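Local coordinates for synaptic vesicle glycoprotein 2C (Homo sapiens, PDB 5JLV) that probably serves as a neuronal receptor through which botulinum neurotoxin A enters cells, its luminal domain being bound directly by the toxin, at residues S65-S69 and C70-D74; T90-N94 and T95-P99. One frame throughout, in Å; residues are numbered along the deposited sequence.

Both contacts lie in the parallel beta-helix of the luminal domain, a pentapeptide-repeat fold, and their centres are about 9 Å apart. Contact 1 comes first along the chain and rounds the corner between strands 66-68 and 71-73; contact 2 turns the next corner of the following coil, after strand 91-93. They overlap only where strand 91-93 runs parallel beside 71-73, F92 next to F72. A probable hydrogen bond of 2.7 Å between F72 O and D93 N ties the coils, and another of 2.8 Å from N94 ND2 to D74 OD1 joins equivalent corner positions, at the end of contact 1 and the bend of contact 2. Such bonds hold the interior phenylalanine stacks in line.

Contact 1: residues S65-S69 and C70-D74; sequences SVFKS and CTFED
The rings of F67 and F72 meet obliquely, with planes at 59°: CE2 of F67 comes to the edge of the F72 ring, near its plane, 3.9 Å from F72 CZ. C70 SG reaches the edge of the F67 ring from the corner between the two phenylalanines, a sulfur-aromatic contact at 5.5 Å from the ring centroid. This is a corner of the pentapeptide-repeat beta-helix, in which residues five apart point their rings into the interior from successive sides. Neighbouring coils supply more aromatic neighbours: Y47 stacks with F67 and F52 with F72, while F87 and F92 meet these same two rings with nearly parallel planes. S69 makes the bend, its backbone in the left-handed helical region, and its CB turns outward. With SG anti to its carbonyl carbon (chi1 -69°), C70 places the sulfur so that it packs inside the bend against F67 CB (4.0 Å). On the outer side, C70 O accepts a hydrogen bond from a basic side chain of the other protein in the assembly. Close by, a water donates to S69 O at 2.7 Å and also hydrogen-bonds T71 OG1, bridging the two sides of the turn.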
ATOM      1  N   SER C  65      22.679  14.563 -18.199  1.00 31.75           N
ATOM      2  CA  SER C  65      23.261  13.444 -17.495  1.00 36.44           C
ATOM      3  C   SER C  65      22.193  12.604 -16.840  1.00 35.42           C
ATOM      4  O   SER C  65      21.085  13.084 -16.580  1.00 38.66           O
ATOM      5  CB  SER C  65      24.274  13.934 -16.458  1.00 40.94           C
ATOM      6  OG  SER C  65      25.418  14.471 -17.103  1.00 49.09           O
ATOM      7  N   VAL C  66      22.522  11.340 -16.600  1.00 33.03           N
ATOM      8  CA  VAL C  66      21.624  10.408 -15.936  1.00 36.13           C
ATOM      9  C   VAL C  66      22.265   9.938 -14.619  1.00 32.18           C
ATOM     10  O   VAL C  66      23.435   9.566 -14.587  1.00 32.21           O
ATOM     11  CB  VAL C  66      21.280   9.203 -16.845  1.00 39.41           C
ATOM     12  CG1 VAL C  66      20.431   8.172 -16.092  1.00 34.22           C
ATOM     13  CG2 VAL C  66      20.554   9.676 -18.098  1.00 40.57           C
ATOM     14  N   PHE C  67      21.503  10.006 -13.537  1.00 28.73           N
ATOM     15  CA  PHE C  67      21.950   9.482 -12.249  1.00 30.34           C
ATOM     16  C   PHE C  67      21.037   8.327 -11.856  1.00 31.57           C
ATOM     17  O   PHE C  67      19.844   8.536 -11.585  1.00 32.71           O
ATOM     18  CB  PHE C  67      21.928  10.578 -11.166  1.00 28.40           C
ATOM     19  CG  PHE C  67      22.844  11.738 -11.447  1.00 30.69           C
ATOM     20  CD1 PHE C  67      22.453  12.765 -12.307  1.00 29.55           C
ATOM     21  CD2 PHE C  67      24.093  11.822 -10.829  1.00 32.15           C
ATOM     22  CE1 PHE C  67      23.297  13.839 -12.564  1.00 35.86           C
ATOM     23  CE2 PHE C  67      24.949  12.889 -11.090  1.00 33.27           C
ATOM     24  CZ  PHE C  67      24.545  13.902 -11.955  1.00 33.58           C
ATOM     25  N   LYS C  68      21.592   7.112 -11.849  1.00 29.04           N
ATOM     26  CA  LYS C  68      20.846   5.905 -11.446  1.00 31.43           C
ATOM     27  C   LYS C  68      21.333   5.330 -10.104  1.00 33.54           C
ATOM     28  O   LYS C  68      22.513   5.018  -9.953  1.00 30.16           O
ATOM     29  CB  LYS C  68      20.924   4.821 -12.533  1.00 32.98           C
ATOM     30  CG  LYS C  68      19.857   3.737 -12.379  1.00 50.79           C
ATOM     31  CD  LYS C  68      20.032   2.583 -13.369  1.00 65.48           C
ATOM     32  CE  LYS C  68      19.269   2.814 -14.672  1.00 67.53           C
ATOM     33  NZ  LYS C  68      19.809   3.959 -15.468  1.00 66.87           N
ATOM     34  N   SER C  69      20.404   5.175  -9.149  1.00 27.00           N
ATOM     35  CA  SER C  69      20.705   4.590  -7.828  1.00 33.69           C
ATOM     36  C   SER C  69      21.859   5.298  -7.145  1.00 30.42           C
ATOM     37  O   SER C  69      22.699   4.659  -6.520  1.00 29.98           O
ATOM     38  CB  SER C  69      21.010   3.088  -7.935  1.00 35.81           C
ATOM     39  OG  SER C  69      19.953   2.427  -8.575  1.00 40.17           O
ATOM     40  N   CYS C  70      21.911   6.619  -7.293  1.00 30.60           N
ATOM     41  CA  CYS C  70      22.935   7.397  -6.636  1.00 25.26           C
ATOM     42  C   CYS C  70      22.455   7.821  -5.264  1.00 33.07           C
ATOM     43  O   CYS C  70      21.254   7.729  -4.962  1.00 31.29           O
ATOM     44  CB  CYS C  70      23.336   8.590  -7.491  1.00 28.56           C
ATOM     45  SG  CYS C  70      24.232   8.097  -8.991  1.00 35.41           S
ATOM     46  N   THR C  71      23.404   8.210  -4.416  1.00 30.29           N
ATOM     47  CA  THR C  71      23.124   8.785  -3.104  1.00 31.04           C
ATOM     48  C   THR C  71      23.872  10.106  -2.993  1.00 27.26           C
ATOM     49  O   THR C  71      25.097  10.153  -3.185  1.00 36.59           O
ATOM     50  CB  THR C  71      23.586   7.850  -1.964  1.00 36.15           C
ATOM     51  OG1 THR C  71      22.911   6.593  -2.060  1.00 39.93           O
ATOM     52  CG2 THR C  71      23.305   8.465  -0.590  1.00 37.93           C
ATOM     53  N   PHE C  72      23.132  11.177  -2.728  1.00 28.81           N
ATOM     54  CA  PHE C  72      23.716  12.461  -2.349  1.00 28.52           C
ATOM     55  C   PHE C  72      23.452  12.646  -0.865  1.00 37.35           C
ATOM     56  O   PHE C  72      22.291  12.670  -0.435  1.00 35.16           O
ATOM     57  CB  PHE C  72      23.084  13.606  -3.144  1.00 26.94           C
ATOM     58  CG  PHE C  72      23.440  13.611  -4.617  1.00 33.48           C
ATOM     59  CD1 PHE C  72      22.742  12.803  -5.530  1.00 34.70           C
ATOM     60  CD2 PHE C  72      24.451  14.436  -5.101  1.00 27.31           C
ATOM     61  CE1 PHE C  72      23.061  12.822  -6.888  1.00 28.25           C
ATOM     62  CE2 PHE C  72      24.771  14.455  -6.461  1.00 29.65           C
ATOM     63  CZ  PHE C  72      24.079  13.649  -7.351  1.00 29.55           C
ATOM     64  N   GLU C  73      24.521  12.739  -0.074  1.00 27.60           N
ATOM     65  CA  GLU C  73      24.386  12.745   1.379  1.00 29.76           C
ATOM     66  C   GLU C  73      25.277  13.789   2.039  1.00 42.78           C
ATOM     67  O   GLU C  73      26.495  13.803   1.823  1.00 43.53           O
ATOM     68  CB  GLU C  73      24.698  11.362   1.939  1.00 37.12           C
ATOM     69  CG  GLU C  73      24.511  11.235   3.428  1.00 44.17           C
ATOM     70  CD  GLU C  73      24.648   9.805   3.888  1.00 58.54           C
ATOM     71  OE1 GLU C  73      25.740   9.440   4.370  1.00 67.89           O
ATOM     72  OE2 GLU C  73      23.673   9.039   3.747  1.00 70.06           O
ATOM     73  N   ASP C  74      24.658  14.655   2.846  1.00 46.00           N
ATOM     74  CA  ASP C  74      25.359  15.752   3.534  1.00 47.68           C
ATOM     75  C   ASP C  74      26.160  16.612   2.559  1.00 43.68           C
ATOM     76  O   ASP C  74      27.338  16.892   2.791  1.00 42.69           O
ATOM     77  CB  ASP C  74      26.267  15.223   4.662  1.00 53.44           C
ATOM     78  CG  ASP C  74      25.478  14.704   5.857  1.00 65.80           C
ATOM     79  OD1 ASP C  74      24.413  15.280   6.170  1.00 61.93           O
ATOM     80  OD2 ASP C  74      25.931  13.725   6.496  1.00 73.97           O
TER
HETATM   81  O   HOH W   1      23.550   5.021  -3.937  1.00 55.42           O

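Contact 2: residues T90-N94 and T95-P99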
ATOM      1  N   THR C  90      17.143   7.526  -6.914  1.00 26.52           N
ATOM      2  CA  THR C  90      18.253   8.241  -6.299  1.00 26.49           C
ATOM      3  C   THR C  90      17.778   8.856  -4.990  1.00 28.79           C
ATOM      4  O   THR C  90      16.605   9.235  -4.854  1.00 29.26           O
ATOM      5  CB  THR C  90      18.852   9.278  -7.281  1.00 31.47           C
ATOM      6  OG1 THR C  90      19.567   8.590  -8.310  1.00 25.98           O
ATOM      7  CG2 THR C  90      19.808  10.276  -6.585  1.00 30.89           C
ATOM      8  N   VAL C  91      18.677   8.903  -4.013  1.00 28.96           N
ATOM      9  CA  VAL C  91      18.351   9.404  -2.681  1.00 27.22           C
ATOM     10  C   VAL C  91      19.102  10.702  -2.425  1.00 31.72           C
ATOM     11  O   VAL C  91      20.318  10.792  -2.660  1.00 30.83           O
ATOM     12  CB  VAL C  91      18.701   8.367  -1.603  1.00 34.87           C
ATOM     13  CG1 VAL C  91      18.479   8.934  -0.200  1.00 32.37           C
ATOM     14  CG2 VAL C  91      17.891   7.093  -1.824  1.00 31.58           C
ATOM     15  N   PHE C  92      18.364  11.713  -1.978  1.00 23.98           N
ATOM     16  CA  PHE C  92      18.939  12.979  -1.578  1.00 22.29           C
ATOM     17  C   PHE C  92      18.728  13.144  -0.073  1.00 28.77           C
ATOM     18  O   PHE C  92      17.625  13.481   0.391  1.00 27.21           O
ATOM     19  CB  PHE C  92      18.294  14.126  -2.356  1.00 27.20           C
ATOM     20  CG  PHE C  92      18.402  13.979  -3.860  1.00 29.86           C
ATOM     21  CD1 PHE C  92      17.388  13.359  -4.591  1.00 31.01           C
ATOM     22  CD2 PHE C  92      19.513  14.460  -4.540  1.00 29.46           C
ATOM     23  CE1 PHE C  92      17.488  13.226  -5.977  1.00 30.98           C
ATOM     24  CE2 PHE C  92      19.615  14.332  -5.929  1.00 25.90           C
ATOM     25  CZ  PHE C  92      18.607  13.708  -6.640  1.00 28.40           C
ATOM     26  N   ASP C  93      19.791  12.872   0.681  1.00 24.94           N
ATOM     27  CA  ASP C  93      19.739  12.789   2.139  1.00 25.32           C
ATOM     28  C   ASP C  93      20.513  13.943   2.770  1.00 36.14           C
ATOM     29  O   ASP C  93      21.750  13.990   2.719  1.00 31.50           O
ATOM     30  CB  ASP C  93      20.299  11.438   2.609  1.00 25.49           C
ATOM     31  CG  ASP C  93      20.110  11.203   4.102  1.00 37.08           C
ATOM     32  OD1 ASP C  93      19.628  12.111   4.809  1.00 39.74           O
ATOM     33  OD2 ASP C  93      20.464  10.102   4.578  1.00 45.35           O
ATOM     34  N   ASN C  94      19.779  14.882   3.360  1.00 31.41           N
ATOM     35  CA  ASN C  94      20.387  16.064   3.959  1.00 31.23           C
ATOM     36  C   ASN C  94      21.302  16.840   2.984  1.00 36.79           C
ATOM     37  O   ASN C  94      22.455  17.176   3.310  1.00 34.28           O
ATOM     38  CB  ASN C  94      21.130  15.696   5.253  1.00 39.95           C
ATOM     39  CG  ASN C  94      21.205  16.853   6.217  1.00 75.02           C
ATOM     40  OD1 ASN C  94      20.277  17.669   6.297  1.00 89.14           O
ATOM     41  ND2 ASN C  94      22.307  16.939   6.967  1.00 81.24           N
ATOM     42  N   THR C  95      20.778  17.107   1.786  1.00 29.29           N
ATOM     43  CA  THR C  95      21.420  18.012   0.841  1.00 31.53           C
ATOM     44  C   THR C  95      20.816  19.411   0.964  1.00 35.61           C
ATOM     45  O   THR C  95      19.795  19.601   1.644  1.00 32.36           O
ATOM     46  CB  THR C  95      21.273  17.531  -0.616  1.00 32.21           C
ATOM     47  OG1 THR C  95      19.943  17.805  -1.090  1.00 30.36           O
ATOM     48  CG2 THR C  95      21.570  16.036  -0.733  1.00 32.12           C
ATOM     49  N   ASP C  96      21.441  20.391   0.319  1.00 28.84           N
ATOM     50  CA  ASP C  96      20.826  21.702   0.202  1.00 30.19           C
ATOM     51  C   ASP C  96      20.165  21.858  -1.180  1.00 31.67           C
ATOM     52  O   ASP C  96      19.975  22.977  -1.665  1.00 32.25           O
ATOM     53  CB  ASP C  96      21.844  22.819   0.490  1.00 36.41           C
ATOM     54  CG  ASP C  96      22.960  22.905  -0.561  1.00 36.22           C
ATOM     55  OD1 ASP C  96      22.955  22.121  -1.538  1.00 34.20           O
ATOM     56  OD2 ASP C  96      23.838  23.776  -0.403  1.00 42.95           O
ATOM     57  N   PHE C  97      19.803  20.733  -1.801  1.00 32.44           N
ATOM     58  CA  PHE C  97      19.255  20.757  -3.176  1.00 33.17           C
ATOM     59  C   PHE C  97      17.804  21.242  -3.246  1.00 41.61           C
ATOM     60  O   PHE C  97      16.879  20.441  -3.351  1.00 45.98           O
ATOM     61  CB  PHE C  97      19.370  19.388  -3.873  1.00 28.23           C
ATOM     62  CG  PHE C  97      20.786  18.974  -4.212  1.00 28.42           C
ATOM     63  CD1 PHE C  97      21.857  19.845  -4.051  1.00 32.65           C
ATOM     64  CD2 PHE C  97      21.036  17.706  -4.738  1.00 32.07           C
ATOM     65  CE1 PHE C  97      23.148  19.453  -4.386  1.00 37.20           C
ATOM     66  CE2 PHE C  97      22.328  17.312  -5.069  1.00 30.33           C
ATOM     67  CZ  PHE C  97      23.377  18.183  -4.894  1.00 32.28           C
ATOM     68  N   GLU C  98      17.621  22.551  -3.215  1.00 35.90           N
ATOM     69  CA  GLU C  98      16.321  23.167  -3.461  1.00 33.19           C
ATOM     70  C   GLU C  98      15.917  23.034  -4.938  1.00 30.87           C
ATOM     71  O   GLU C  98      16.769  22.716  -5.784  1.00 33.47           O
ATOM     72  CB  GLU C  98      16.372  24.642  -3.062  1.00 34.68           C
ATOM     73  CG  GLU C  98      16.782  24.887  -1.628  1.00 34.69           C
ATOM     74  CD  GLU C  98      15.762  24.386  -0.632  1.00 54.36           C
ATOM     75  OE1 GLU C  98      14.583  24.189  -1.012  1.00 55.27           O
ATOM     76  OE2 GLU C  98      16.141  24.192   0.545  1.00 64.78           O
ATOM     77  N   PRO C  99      14.620  23.286  -5.259  1.00 30.82           N
ATOM     78  CA  PRO C  99      14.156  23.212  -6.647  1.00 31.70           C
ATOM     79  C   PRO C  99      15.023  23.995  -7.659  1.00 32.30           C
ATOM     80  O   PRO C  99      15.182  23.541  -8.784  1.00 29.90           O
ATOM     81  CB  PRO C  99      12.738  23.800  -6.575  1.00 27.12           C
ATOM     82  CG  PRO C  99      12.271  23.427  -5.216  1.00 33.33           C
ATOM     83  CD  PRO C  99      13.494  23.521  -4.327  1.00 32.37           C
TER
HETATM   84  O   HOH W   2      18.149  16.418   0.668  1.00 33.17           O
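F92 and F97 both carry CG anti to the carbonyl carbon, but their rings are rotated differently about the next bond, chi2 92° in F92 and -8° in F97, and the two side chains cross at about a right angle. They meet rim to rim, neither ring lying over the face of the other, with F92 CD2 3.6 Å from F97 CD2. T95 touches both: its CG2 lies beside the backbone N and packs against F92 CB at 4.1 Å, while its CB sits over one face of the F97 ring, 3.9 Å above the plane and toward the rim.

The first torsion of T95 (chi1 76°) sets OG1 between the backbone N and the carbonyl carbon, where it accepts a hydrogen bond from F97 N at 3.0 Å. This closes an ST turn and helps to set the course of the chain into F97. F97 is in turn the centre of an inverse gamma turn, in which E98 N donates to D96 O at 2.9 Å. On the other side of the bend, T95 N donates to a water at 2.9 Å, and that water donates weakly to F92 O.

N94 makes the corner itself in a left-handed helical conformation. D96 OD1 is hydrogen-bonded to S77 OG, and F97 meets F72 and F82 edge to face, so the departing loop is held against strands 71-73, 76-78 and 81-83. Strand 91-93 itself lies between parallel strands 71-73 and 110-113, with F92 stacked on F112 of the latter.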